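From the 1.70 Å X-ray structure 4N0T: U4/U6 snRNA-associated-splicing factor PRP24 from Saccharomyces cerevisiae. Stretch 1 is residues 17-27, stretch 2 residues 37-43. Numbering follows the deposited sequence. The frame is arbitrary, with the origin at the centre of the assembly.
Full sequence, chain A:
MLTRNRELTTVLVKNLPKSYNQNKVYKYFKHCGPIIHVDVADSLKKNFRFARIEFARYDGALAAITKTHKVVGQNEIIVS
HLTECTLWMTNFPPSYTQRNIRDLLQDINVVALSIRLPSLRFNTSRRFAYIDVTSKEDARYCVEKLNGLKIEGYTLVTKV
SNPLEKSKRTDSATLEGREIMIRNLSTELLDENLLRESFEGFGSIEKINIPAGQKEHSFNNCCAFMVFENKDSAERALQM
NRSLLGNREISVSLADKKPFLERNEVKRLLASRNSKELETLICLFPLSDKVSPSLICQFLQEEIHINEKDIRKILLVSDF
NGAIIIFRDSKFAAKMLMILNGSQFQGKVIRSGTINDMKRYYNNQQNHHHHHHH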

# COMPACT_ATOMS: atom_id res chain seq x y z
N PRO A 17 14.53 -13.25 -29.51
CA PRO A 17 15.49 -14.34 -29.33
C PRO A 17 15.78 -14.59 -27.85
O PRO A 17 15.68 -13.66 -27.05
CB PRO A 17 16.76 -13.80 -30.01
CG PRO A 17 16.25 -12.81 -31.02
CD PRO A 17 15.05 -12.17 -30.37
N LYS A 18 16.13 -15.83 -27.51
CA LYS A 18 16.56 -16.18 -26.15
C LYS A 18 17.62 -15.23 -25.60
O LYS A 18 17.64 -14.89 -24.41
CB LYS A 18 17.13 -17.60 -26.14
CG LYS A 18 16.32 -18.61 -25.36
CD LYS A 18 17.24 -19.52 -24.54
CE LYS A 18 17.69 -18.83 -23.26
NZ LYS A 18 16.58 -18.76 -22.27
N SER A 19 18.51 -14.79 -26.49
CA SER A 19 19.66 -13.98 -26.11
C SER A 19 19.33 -12.52 -25.87
O SER A 19 20.18 -11.74 -25.43
CB SER A 19 20.76 -14.08 -27.18
OG SER A 19 20.40 -13.36 -28.36
N TYR A 20 18.08 -12.13 -26.15
CA TYR A 20 17.71 -10.73 -26.05
C TYR A 20 17.49 -10.26 -24.61
O TYR A 20 16.66 -10.80 -23.87
CB TYR A 20 16.51 -10.39 -26.95
CG TYR A 20 16.93 -9.54 -28.13
CD1 TYR A 20 17.85 -10.02 -29.06
CD2 TYR A 20 16.42 -8.26 -28.31
CE1 TYR A 20 18.24 -9.25 -30.13
CE2 TYR A 20 16.81 -7.48 -29.39
CZ TYR A 20 17.73 -7.98 -30.29
OH TYR A 20 18.14 -7.24 -31.37
N ASN A 21 18.27 -9.26 -24.22
CA ASN A 21 18.12 -8.64 -22.92
C ASN A 21 17.47 -7.27 -23.02
O ASN A 21 17.22 -6.76 -24.12
CB ASN A 21 19.48 -8.54 -22.20
CG ASN A 21 20.52 -7.74 -22.99
OD1 ASN A 21 20.19 -6.80 -23.72
ND2 ASN A 21 21.79 -8.11 -22.83
N GLN A 22 17.20 -6.68 -21.87
CA GLN A 22 16.62 -5.35 -21.76
C GLN A 22 17.37 -4.31 -22.61
O GLN A 22 16.76 -3.48 -23.29
CB GLN A 22 16.63 -4.97 -20.29
CG GLN A 22 15.98 -3.68 -19.92
CD GLN A 22 16.02 -3.48 -18.43
OE1 GLN A 22 16.82 -4.11 -17.73
NE2 GLN A 22 15.15 -2.62 -17.92
N ASN A 23 18.70 -4.38 -22.58
CA ASN A 23 19.53 -3.44 -23.33
C ASN A 23 19.32 -3.55 -24.84
O ASN A 23 19.18 -2.53 -25.53
CB ASN A 23 21.01 -3.65 -23.00
CG ASN A 23 21.93 -2.86 -23.91
OD1 ASN A 23 21.73 -1.66 -24.14
ND2 ASN A 23 22.94 -3.52 -24.46
N LYS A 24 19.30 -4.78 -25.35
CA LYS A 24 19.13 -5.00 -26.78
C LYS A 24 17.73 -4.58 -27.22
O LYS A 24 17.54 -4.12 -28.35
CB LYS A 24 19.36 -6.47 -27.13
CG LYS A 24 20.80 -6.93 -26.93
CD LYS A 24 20.98 -8.35 -27.41
CE LYS A 24 22.39 -8.84 -27.15
NZ LYS A 24 22.51 -10.30 -27.45
N VAL A 25 16.76 -4.76 -26.33
CA VAL A 25 15.40 -4.32 -26.61
C VAL A 25 15.36 -2.80 -26.78
O VAL A 25 14.77 -2.31 -27.75
CB VAL A 25 14.42 -4.80 -25.53
CG1 VAL A 25 13.05 -4.16 -25.71
CG2 VAL A 25 14.31 -6.32 -25.58
N TYR A 26 16.00 -2.07 -25.87
CA TYR A 26 16.14 -0.61 -25.97
C TYR A 26 16.71 -0.19 -27.31
O TYR A 26 16.11 0.60 -28.03
CB TYR A 26 17.07 -0.08 -24.88
CG TYR A 26 16.36 0.46 -23.67
CD1 TYR A 26 15.78 1.72 -23.69
CD2 TYR A 26 16.28 -0.28 -22.50
CE1 TYR A 26 15.13 2.22 -22.58
CE2 TYR A 26 15.64 0.20 -21.38
CZ TYR A 26 15.06 1.46 -21.43
OH TYR A 26 14.41 1.94 -20.31
N LYS A 27 17.89 -0.72 -27.64
CA LYS A 27 18.57 -0.36 -28.88
C LYS A 27 17.72 -0.64 -30.10
O LYS A 27 17.74 0.14 -31.06
CB LYS A 27 19.92 -1.08 -28.99
CG LYS A 27 21.04 -0.42 -28.19
CD LYS A 27 22.37 -1.16 -28.35
CE LYS A 27 23.52 -0.38 -27.72
NZ LYS A 27 23.34 -0.21 -26.25
N HIS A 37 10.09 2.56 -19.81
CA HIS A 37 10.48 1.33 -19.13
C HIS A 37 10.44 0.13 -20.07
O HIS A 37 9.62 0.07 -20.98
CB HIS A 37 9.58 1.09 -17.91
CG HIS A 37 10.17 0.13 -16.92
ND1 HIS A 37 9.79 -1.20 -16.85
CD2 HIS A 37 11.12 0.30 -15.98
CE1 HIS A 37 10.49 -1.80 -15.90
NE2 HIS A 37 11.30 -0.92 -15.36
N VAL A 38 11.34 -0.83 -19.83
CA VAL A 38 11.37 -2.08 -20.57
C VAL A 38 11.44 -3.26 -19.61
O VAL A 38 12.31 -3.28 -18.74
CB VAL A 38 12.60 -2.14 -21.49
CG1 VAL A 38 12.70 -3.52 -22.14
CG2 VAL A 38 12.53 -1.06 -22.56
N ASP A 39 10.53 -4.22 -19.75
CA ASP A 39 10.67 -5.50 -19.04
C ASP A 39 10.82 -6.63 -20.04
O ASP A 39 10.13 -6.65 -21.06
CB ASP A 39 9.45 -5.76 -18.17
CG ASP A 39 9.29 -4.74 -17.06
OD1 ASP A 39 10.12 -4.77 -16.12
OD2 ASP A 39 8.35 -3.93 -17.13
N VAL A 40 11.72 -7.57 -19.76
CA VAL A 40 11.87 -8.77 -20.59
C VAL A 40 11.63 -9.99 -19.70
O VAL A 40 12.05 -10.01 -18.54
CB VAL A 40 13.27 -8.84 -21.24
CG1 VAL A 40 13.39 -10.06 -22.14
CG2 VAL A 40 13.55 -7.58 -22.04
N ALA A 41 10.93 -10.99 -20.23
CA ALA A 41 10.65 -12.22 -19.49
C ALA A 41 10.79 -13.42 -20.41
O ALA A 41 10.46 -13.34 -21.60
CB ALA A 41 9.25 -12.20 -18.90
N ASP A 42 11.27 -14.53 -19.86
CA ASP A 42 11.36 -15.77 -20.62
C ASP A 42 9.98 -16.30 -20.94
O ASP A 42 9.04 -16.16 -20.13
CB ASP A 42 12.12 -16.83 -19.83
CG ASP A 42 13.61 -16.57 -19.75
OD1 ASP A 42 14.13 -15.79 -20.58
OD2 ASP A 42 14.26 -17.16 -18.87
N SER A 43 9.83 -16.94 -22.09
CA SER A 43 8.62 -17.70 -22.36
C SER A 43 8.57 -18.89 -21.40
O SER A 43 9.56 -19.19 -20.72
CB SER A 43 8.61 -18.21 -23.80
OG SER A 43 9.64 -19.16 -23.98
O HOH W 1 13.33 -0.04 -18.10

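A helix packed on a strand usually meets it through the alternate side chains that the strand turns to one side, and this short contact from PRP24 is a compact example. Val 38 and Val 40 point toward the helical stretch, while Asp 39 between them points away; the two valines give up more surface here than any other residue of either stretch.

The approach begins with a type I beta turn from Pro 17 to Tyr 20, closed by the backbone hydrogen bond from Tyr 20 N to Pro 17 O at 3.0 Å. Within it, the CA-to-CB bond of Lys 18 points sideways, but the end of its long side chain comes nearer the strand at Asp 42, yet Lys 18 NZ stays 4.2 Å from Asp 42 OD1. The charges are opposite, but the separation is beyond that of a salt bridge, and both atoms find hydrogen-bonding partners elsewhere in the structure. At Tyr 20 the backbone makes the approach, its O lying 3.8 Å from Val 40 CG1, whereas the end of the side chain leads away.

Asn 21 prepares the helix rather than the interface. Its CA-to-CB bond points away from the strand, and its side chain caps the first turn: Lys 24 N donates to Asn 21 OD1 at 2.7 Å, satisfying an amide that has no earlier helical carbonyl to bond.

Gln 22 opens the helix beside Val 40, with Gln 22 N 3.8 Å from Val 40 CG2. Its extended side chain, t at both chi1 and chi2, carries Gln 22 NE2 to 3.0 Å from Val 38 O. A water accepts a hydrogen bond from Val 38 N at 2.8 Å and a weak one from Gln 22 NE2 at 3.2 Å, and also bonds Tyr 26 OH at 3.2 Å, so one molecule links two helix side chains to the strand backbone.

One turn on, Val 25 points toward the strand and touches both inward valines. Its CG1 lies 3.6 Å from Val 38 CG1, and Val 25 CG2 lies 3.8 Å from Val 40 CG2, so its two methyl groups reach neighbouring inward positions of the strand.

Tyr 26 starts sideways, but its ring swings nearer the strand. Val 38 CG2 sits over one face, 3.8 Å from the centroid of the Tyr 26 ring and 20° off its normal, a CH-pi contact; the nearest ring atom, Tyr 26 CE2, is 3.6 Å from Val 38 CG2. Val 38 thus meets an aliphatic neighbour through CG1 and an aromatic one through CG2.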